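Local coordinates for protein intradiol ring-cleavage dioxygenase (Streptomyces sp. SirexAA-E, PDB 4ILV) that probably catalyses the iron(III)-dependent intradiol cleavage of catechol-type aromatic rings by dioxygen, in a secreted enzyme that also carries a carbohydrate-binding module, at residues A[80-85]-A[182-187]; A[104-109]-A[114-119]; A[132-135]-A[141-144]. All coordinates share one frame; numbering follows the deposited sequence. Where two conformers were deposited one is given.

In the fold
From the N-terminal side, residues 80-85 lead into strand 83-87, and their partner 182-187 comes about a hundred residues later, near the end of the modelled chain, so contact 1 closes a long loop that holds both other contacts. Within it, contact 2 closes the short turn between strands 103-107 and 113-119, and contact 3, next in series, closes the hairpin of strands 130-136 and 143-148. Contacts 1 and 2 each bridge the two sheets of the beta sandwich, whereas contact 3 lies within the antiparallel sheet and reaches the iron. Leu84 joins them: its N bonds to Gln106 O, and its CD2 packs on Ala135 CB.

Contact 1 (A[80-85]-A[182-187]); sequences TGVLLD and FVLDVA
Segments 80-85 and 182-187 face each other without backbone hydrogen bonds, their CA atoms 9.8 Å apart at Val82 and Leu184 and 10.3 Å at Leu84 and Phe182. Val82 and Leu184 meet end-on, methyl Val82 CG1 against methyl Leu184 CD1 at 4.0 Å. The Val82 methyl gets there because CG1 stands opposite the backbone N (chi1 177°), while Leu184 CG lies beside its own N, trans to the carbonyl carbon. Two residues further on from Val82, Leu84 lays CD2 over one face of the Phe182 ring, displaced toward the rim, with CZ its nearest ring atom at 4.3 Å. This separation is that of two sheets packed face to face: strand 83-87 belongs to the antiparallel sheet and strand 175-183 to the mixed one, the halves of the beta sandwich of intradiol dioxygenases. All four side chains are buried and purely apolar, and they touch through few atoms. Val71 of strand 64-72 packs against all four. The Phe182 ring also makes edge-to-face contacts with Phe114 and Phe180, and Val133 of strand 130-136 touches it as well.

Contact 2 (A[104-109]-A[114-119]); sequences GHQFTG and FTLRTI
Strands 103-107 and 113-119, consecutive in the chain, lie in different sheets of the beta sandwich, and a single glutamine, Gln106, bridges them across the interior. The short strand segments run nearly antiparallel, at 159°, but their axes come no closer than 8.0 Å, too far for backbone pairing, and a side chain spans the gap. Gln106 turns CG in between its backbone N and carbonyl carbon (chi1 64°) and then extends, carrying its amide to the backbone of Thr115. There both ends of the amide are used: Thr115 N donates to Gln106 OE1 at 3.2 Å, in the plane of the Gln106 side-chain carbonyl and on a lone pair of OE1, while Gln106 NE2 donates to Thr115 O at 2.8 Å. The second bond leaves almost in the plane of the amide but reaches Thr115 O from well above its carbonyl plane. OE1 also sits 3.3 Å from Phe114 CB, where the side chains of Gln106 and Phe114 cross obliquely, and NE2 lies 4.4 Å from Leu116 CD1. Within its own sheet the backbone of Gln106 is hydrogen-bonded to that of Leu84 in strand 83-87. The buried amide thus has a bond at each end, and the Thr115 N-H and C=O are both answered by one residue; because donor and acceptor cannot be exchanged, this pairing fixes which way the Gln106 amide is flipped.

Contact 3 (A[132-135]-A[141-144]); sequences HVKA and PVLT. With FE (Fe (III) ion), chain C.
Lys134 sets CG beside its backbone N (chi1 -75°), runs extended to CE and bends at its last torsion (chi4 -77°), which brings NZ round to the hydroxyl of Thr144, itself turned beside its own N (chi1 -61°). The two side chains run alongside each other in the same direction, and Lys134 NZ donates to Thr144 OG1 at 2.8 Å. Nearer the backbone, Lys134 CB touches Val142 CG1 at 3.8 Å, the two side chains passing at a slant. Lys134 and Thr144 form a non-hydrogen-bonded pair of the antiparallel hairpin of strands 130-136 and 143-148; in the next pair, Ala135 N bonds to Leu143 O at 2.8 Å and Leu143 N to Ala135 O at 2.7 Å. Lys134 CA adds a CA-H...O contact to Leu143 O at 3.2 Å. On the face opposite Lys134, Ala135 CB and Leu143 CB meet loosely at 4.5 Å. At the other end of segment 132-135, His132 binds the iron(III) ion through NE2 at 2.3 Å, its imidazole stacked on Trp87; Tyr95, Tyr124 and His130 are the other protein ligands, the two-tyrosine, two-histidine set of intradiol dioxygenases. The lysine ammonium also forms a salt bridge with Glu41 and a cation-pi contact with Phe45, surroundings that would probably favour its charged form, while the hairpin bonds tie the strand bearing His132 to its neighbour.

Contact 1 (A[80-85]-A[182-187])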
loop_
_atom_site.group_PDB
_atom_site.type_symbol
_atom_site.label_atom_id
_atom_site.label_comp_id
_atom_site.label_asym_id
_atom_site.label_seq_id
_atom_site.Cartn_x
_atom_site.Cartn_y
_atom_site.Cartn_z
ATOM N N THR A 80 -14.692 5.715 -7.929
ATOM C CA THR A 80 -14.916 6.581 -6.785
ATOM C C THR A 80 -15.395 5.759 -5.575
ATOM O O THR A 80 -16.008 4.703 -5.729
ATOM C CB THR A 80 -15.931 7.695 -7.144
ATOM O OG1 THR A 80 -15.874 8.742 -6.170
ATOM C CG2 THR A 80 -17.343 7.134 -7.228
ATOM N N GLY A 81 -15.077 6.222 -4.370
ATOM C CA GLY A 81 -15.537 5.558 -3.165
ATOM C C GLY A 81 -14.903 4.202 -2.887
ATOM O O GLY A 81 -15.445 3.397 -2.132
ATOM N N VAL A 82 -13.751 3.935 -3.484
ATOM C CA VAL A 82 -13.064 2.683 -3.196
ATOM C C VAL A 82 -12.374 2.781 -1.850
ATOM O O VAL A 82 -11.668 3.751 -1.594
ATOM C CB VAL A 82 -12.025 2.345 -4.264
ATOM C CG1 VAL A 82 -11.266 1.063 -3.889
ATOM C CG2 VAL A 82 -12.700 2.226 -5.638
ATOM N N LEU A 83 -12.579 1.776 -1.000
ATOM C CA LEU A 83 -11.880 1.680 0.286
ATOM C C LEU A 83 -10.462 1.120 0.097
ATOM O O LEU A 83 -10.280 0.045 -0.472
ATOM C CB LEU A 83 -12.695 0.807 1.248
ATOM C CG LEU A 83 -12.221 0.459 2.670
ATOM C CD1 LEU A 83 -11.185 -0.659 2.734
ATOM C CD2 LEU A 83 -11.733 1.702 3.397
ATOM N N LEU A 84 -9.458 1.869 0.553
ATOM C CA LEU A 84 -8.080 1.394 0.590
ATOM C C LEU A 84 -7.571 1.378 2.038
ATOM O O LEU A 84 -7.510 2.413 2.681
ATOM C CB LEU A 84 -7.183 2.289 -0.258
ATOM C CG LEU A 84 -7.524 2.283 -1.754
ATOM C CD1 LEU A 84 -6.788 3.402 -2.449
ATOM C CD2 LEU A 84 -7.128 0.940 -2.351
ATOM N N ASP A 85 -7.214 0.203 2.529
ATOM C CA ASP A 85 -6.832 0.014 3.921
ATOM C C ASP A 85 -5.387 -0.459 3.938
ATOM O O ASP A 85 -5.101 -1.594 3.564
ATOM C CB ASP A 85 -7.767 -1.021 4.552
ATOM C CG ASP A 85 -7.572 -1.180 6.072
ATOM O OD1 ASP A 85 -6.917 -0.320 6.702
ATOM O OD2 ASP A 85 -8.100 -2.168 6.636
ATOM N N PHE A 182 -4.081 0.914 -9.129
ATOM C CA PHE A 182 -4.827 -0.330 -8.977
ATOM C C PHE A 182 -5.790 -0.479 -10.152
ATOM O O PHE A 182 -6.339 0.510 -10.646
ATOM C CB PHE A 182 -5.654 -0.340 -7.690
ATOM C CG PHE A 182 -4.833 -0.263 -6.424
ATOM C CD1 PHE A 182 -4.335 0.949 -5.973
ATOM C CD2 PHE A 182 -4.596 -1.402 -5.670
ATOM C CE1 PHE A 182 -3.596 1.017 -4.791
ATOM C CE2 PHE A 182 -3.855 -1.337 -4.483
ATOM C CZ PHE A 182 -3.355 -0.130 -4.053
ATOM N N VAL A 183 -5.990 -1.716 -10.593
ATOM C CA VAL A 183 -7.063 -2.029 -11.532
ATOM C C VAL A 183 -7.891 -3.143 -10.898
ATOM O O VAL A 183 -7.381 -4.234 -10.652
ATOM C CB VAL A 183 -6.508 -2.478 -12.880
ATOM C CG1 VAL A 183 -7.651 -2.854 -13.830
ATOM C CG2 VAL A 183 -5.682 -1.369 -13.483
ATOM N N LEU A 184 -9.144 -2.841 -10.579
ATOM C CA LEU A 184 -10.034 -3.796 -9.943
ATOM C C LEU A 184 -11.034 -4.358 -10.948
ATOM O O LEU A 184 -11.439 -3.671 -11.888
ATOM C CB LEU A 184 -10.813 -3.124 -8.816
ATOM C CG LEU A 184 -9.994 -2.406 -7.751
ATOM C CD1 LEU A 184 -10.928 -1.807 -6.708
ATOM C CD2 LEU A 184 -9.004 -3.359 -7.123
ATOM N N ASP A 185 -11.456 -5.594 -10.711
ATOM C CA ASP A 185 -12.418 -6.274 -11.569
ATOM C C ASP A 185 -13.838 -5.734 -11.337
ATOM O O ASP A 185 -14.677 -6.386 -10.709
ATOM C CB ASP A 185 -12.352 -7.783 -11.323
ATOM C CG ASP A 185 -13.106 -8.580 -12.363
ATOM O OD1 ASP A 185 -13.520 -9.719 -12.049
ATOM O OD2 ASP A 185 -13.272 -8.071 -13.495
ATOM N N VAL A 186 -14.083 -4.530 -11.855
ATOM C CA VAL A 186 -15.355 -3.829 -11.713
ATOM C C VAL A 186 -15.809 -3.338 -13.080
ATOM O O VAL A 186 -15.153 -2.494 -13.689
ATOM C CB VAL A 186 -15.209 -2.613 -10.773
ATOM C CG1 VAL A 186 -16.481 -1.776 -10.765
ATOM C CG2 VAL A 186 -14.824 -3.063 -9.370
ATOM N N ALA A 187 -16.951 -3.843 -13.544
ATOM C CA ALA A 187 -17.452 -3.541 -14.885
ATOM C C ALA A 187 -17.796 -2.068 -15.084
ATOM O O ALA A 187 -18.365 -1.422 -14.198
ATOM C CB ALA A 187 -18.659 -4.418 -15.203
#

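Contact 2 (A[104-109]-A[114-119])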
loop_
_atom_site.group_PDB
_atom_site.type_symbol
_atom_site.label_atom_id
_atom_site.label_comp_id
_atom_site.label_asym_id
_atom_site.label_seq_id
_atom_site.Cartn_x
_atom_site.Cartn_y
_atom_site.Cartn_z
ATOM N N GLY A 104 -3.944 2.536 8.554
ATOM C CA GLY A 104 -4.895 3.591 8.246
ATOM C C GLY A 104 -5.591 3.358 6.913
ATOM O O GLY A 104 -4.981 2.836 5.986
ATOM N N HIS A 105 -6.861 3.746 6.813
ATOM C CA HIS A 105 -7.609 3.559 5.571
ATOM C C HIS A 105 -8.162 4.868 5.027
ATOM O O HIS A 105 -8.243 5.877 5.747
ATOM C CB HIS A 105 -8.751 2.553 5.760
ATOM C CG HIS A 105 -9.876 3.057 6.616
ATOM N ND1 HIS A 105 -9.981 2.763 7.961
ATOM C CD2 HIS A 105 -10.956 3.813 6.311
ATOM C CE1 HIS A 105 -11.069 3.335 8.449
ATOM N NE2 HIS A 105 -11.676 3.978 7.467
ATOM N N GLN A 106 -8.571 4.823 3.760
ATOM C CA GLN A 106 -9.099 5.990 3.062
ATOM C C GLN A 106 -10.025 5.555 1.935
ATOM O O GLN A 106 -10.083 4.377 1.590
ATOM C CB GLN A 106 -7.960 6.820 2.477
ATOM C CG GLN A 106 -7.151 6.078 1.408
ATOM C CD GLN A 106 -5.956 6.866 0.934
ATOM O OE1 GLN A 106 -6.049 7.644 -0.017
ATOM N NE2 GLN A 106 -4.812 6.662 1.586
ATOM N N PHE A 107 -10.747 6.517 1.369
ATOM C CA PHE A 107 -11.645 6.272 0.243
ATOM C C PHE A 107 -11.221 7.119 -0.944
ATOM O O PHE A 107 -10.784 8.264 -0.770
ATOM C CB PHE A 107 -13.089 6.603 0.623
ATOM C CG PHE A 107 -13.647 5.704 1.681
ATOM C CD1 PHE A 107 -14.395 4.588 1.338
ATOM C CD2 PHE A 107 -13.404 5.958 3.021
ATOM C CE1 PHE A 107 -14.906 3.744 2.315
ATOM C CE2 PHE A 107 -13.909 5.118 4.002
ATOM C CZ PHE A 107 -14.664 4.012 3.644
ATOM N N THR A 108 -11.314 6.561 -2.151
ATOM C CA THR A 108 -10.931 7.332 -3.326
ATOM C C THR A 108 -11.956 8.420 -3.582
ATOM O O THR A 108 -13.162 8.212 -3.403
ATOM C CB THR A 108 -10.788 6.469 -4.600
ATOM O OG1 THR A 108 -12.003 5.751 -4.839
ATOM C CG2 THR A 108 -9.625 5.514 -4.489
ATOM N N GLY A 109 -11.475 9.578 -4.023
ATOM C CA GLY A 109 -12.363 10.681 -4.333
ATOM C C GLY A 109 -12.988 10.583 -5.711
ATOM O O GLY A 109 -12.952 9.535 -6.364
ATOM N N PHE A 114 -5.727 8.242 -4.841
ATOM C CA PHE A 114 -5.392 8.060 -3.419
ATOM C C PHE A 114 -4.005 8.626 -3.130
ATOM O O PHE A 114 -3.206 8.809 -4.055
ATOM C CB PHE A 114 -5.399 6.582 -3.032
ATOM C CG PHE A 114 -4.242 5.808 -3.612
ATOM C CD1 PHE A 114 -3.091 5.579 -2.862
ATOM C CD2 PHE A 114 -4.310 5.306 -4.906
ATOM C CE1 PHE A 114 -2.013 4.883 -3.400
ATOM C CE2 PHE A 114 -3.236 4.596 -5.456
ATOM C CZ PHE A 114 -2.090 4.378 -4.696
ATOM N N THR A 115 -3.737 8.892 -1.848
ATOM C CA THR A 115 -2.414 9.284 -1.386
ATOM C C THR A 115 -2.145 8.694 -0.016
ATOM O O THR A 115 -3.027 8.678 0.841
ATOM C CB THR A 115 -2.271 10.802 -1.246
ATOM O OG1 THR A 115 -2.951 11.452 -2.322
ATOM C CG2 THR A 115 -0.814 11.177 -1.277
ATOM N N LEU A 116 -0.917 8.233 0.189
ATOM C CA LEU A 116 -0.518 7.677 1.481
ATOM C C LEU A 116 0.804 8.282 1.889
ATOM O O LEU A 116 1.811 8.080 1.213
ATOM C CB LEU A 116 -0.349 6.170 1.393
ATOM C CG LEU A 116 0.075 5.516 2.720
ATOM C CD1 LEU A 116 -1.069 5.531 3.702
ATOM C CD2 LEU A 116 0.531 4.104 2.468
ATOM N N ARG A 117 0.803 9.049 2.975
ATOM C CA ARG A 117 2.053 9.598 3.490
ATOM C C ARG A 117 2.567 8.706 4.608
ATOM O O ARG A 117 1.874 8.502 5.608
ATOM C CB ARG A 117 1.865 11.013 4.016
ATOM C CG ARG A 117 3.188 11.632 4.457
ATOM C CD ARG A 117 2.975 12.902 5.257
ATOM N NE ARG A 117 4.214 13.368 5.879
ATOM C CZ ARG A 117 4.254 14.254 6.869
ATOM N NH1 ARG A 117 3.122 14.757 7.348
ATOM N NH2 ARG A 117 5.420 14.629 7.389
ATOM N N THR A 118 3.783 8.190 4.457
ATOM C CA THR A 118 4.268 7.179 5.397
ATOM C C THR A 118 5.794 7.241 5.462
ATOM O O THR A 118 6.376 8.257 5.102
ATOM C CB THR A 118 3.728 5.767 4.985
ATOM O OG1 THR A 118 4.075 4.789 5.970
ATOM C CG2 THR A 118 4.251 5.333 3.598
ATOM N N ILE A 119 6.449 6.194 5.960
ATOM C CA ILE A 119 7.907 6.095 5.800
ATOM C C ILE A 119 8.214 4.769 5.126
ATOM O O ILE A 119 7.356 3.894 5.074
ATOM C CB ILE A 119 8.721 6.264 7.149
ATOM C CG1 ILE A 119 8.100 5.469 8.292
ATOM C CG2 ILE A 119 8.744 7.732 7.572
ATOM C CD1 ILE A 119 8.351 3.967 8.250
#

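Contact 3 (A[132-135]-A[141-144])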
loop_
_atom_site.group_PDB
_atom_site.type_symbol
_atom_site.label_atom_id
_atom_site.label_comp_id
_atom_site.label_asym_id
_atom_site.label_seq_id
_atom_site.Cartn_x
_atom_site.Cartn_y
_atom_site.Cartn_z
ATOM N N HIS A 132 1.289 -3.475 2.904
ATOM C CA HIS A 132 0.073 -4.250 2.697
ATOM C C HIS A 132 -1.110 -3.348 2.356
ATOM O O HIS A 132 -1.199 -2.234 2.849
ATOM C CB HIS A 132 -0.284 -5.039 3.948
ATOM C CG HIS A 132 0.675 -6.137 4.282
ATOM N ND1 HIS A 132 0.543 -7.414 3.782
ATOM C CD2 HIS A 132 1.758 -6.160 5.099
ATOM C CE1 HIS A 132 1.517 -8.173 4.260
ATOM N NE2 HIS A 132 2.272 -7.432 5.050
ATOM N N VAL A 133 -2.029 -3.844 1.535
ATOM C CA VAL A 133 -3.232 -3.083 1.217
ATOM C C VAL A 133 -4.434 -3.986 0.919
ATOM O O VAL A 133 -4.317 -5.020 0.241
ATOM C CB VAL A 133 -2.986 -2.080 0.047
ATOM C CG1 VAL A 133 -2.594 -2.821 -1.249
ATOM C CG2 VAL A 133 -4.224 -1.186 -0.191
ATOM N N LYS A 134 -5.589 -3.603 1.455
ATOM C CA LYS A 134 -6.860 -4.201 1.051
ATOM C C LYS A 134 -7.673 -3.148 0.301
ATOM O O LYS A 134 -7.839 -2.038 0.798
ATOM C CB LYS A 134 -7.650 -4.682 2.267
ATOM C CG LYS A 134 -7.106 -5.950 2.884
ATOM C CD LYS A 134 -7.824 -6.271 4.171
ATOM C CE LYS A 134 -7.274 -7.536 4.790
ATOM N NZ LYS A 134 -7.798 -8.738 4.085
ATOM N N ALA A 135 -8.179 -3.503 -0.882
ATOM C CA ALA A 135 -8.981 -2.597 -1.698
ATOM C C ALA A 135 -10.388 -3.147 -1.871
ATOM O O ALA A 135 -10.567 -4.324 -2.189
ATOM C CB ALA A 135 -8.330 -2.393 -3.088
ATOM N N PRO A 141 -16.388 -7.658 -3.434
ATOM C CA PRO A 141 -15.425 -8.370 -2.582
ATOM C C PRO A 141 -14.136 -7.583 -2.340
ATOM O O PRO A 141 -13.768 -6.705 -3.115
ATOM C CB PRO A 141 -15.132 -9.655 -3.372
ATOM C CG PRO A 141 -15.755 -9.447 -4.741
ATOM C CD PRO A 141 -16.885 -8.509 -4.526
ATOM N N VAL A 142 -13.464 -7.886 -1.239
ATOM C CA VAL A 142 -12.220 -7.213 -0.905
ATOM C C VAL A 142 -11.061 -7.853 -1.657
ATOM O O VAL A 142 -10.925 -9.075 -1.673
ATOM C CB VAL A 142 -11.929 -7.298 0.606
ATOM C CG1 VAL A 142 -10.540 -6.772 0.910
ATOM C CG2 VAL A 142 -12.973 -6.535 1.393
ATOM N N LEU A 143 -10.237 -7.031 -2.297
ATOM C CA LEU A 143 -8.961 -7.501 -2.826
ATOM C C LEU A 143 -7.857 -7.308 -1.777
ATOM O O LEU A 143 -7.623 -6.185 -1.331
ATOM C CB LEU A 143 -8.583 -6.730 -4.088
ATOM C CG LEU A 143 -7.181 -7.064 -4.611
ATOM C CD1 LEU A 143 -7.233 -8.374 -5.386
ATOM C CD2 LEU A 143 -6.586 -5.942 -5.462
ATOM N N THR A 144 -7.183 -8.392 -1.391
ATOM C CA THR A 144 -6.033 -8.303 -0.486
ATOM C C THR A 144 -4.746 -8.454 -1.275
ATOM O O THR A 144 -4.590 -9.408 -2.046
ATOM C CB THR A 144 -6.073 -9.406 0.583
ATOM O OG1 THR A 144 -7.254 -9.251 1.377
ATOM C CG2 THR A 144 -4.826 -9.342 1.492
HETATM FE FE FE C . 4.189 -8.004 6.100
#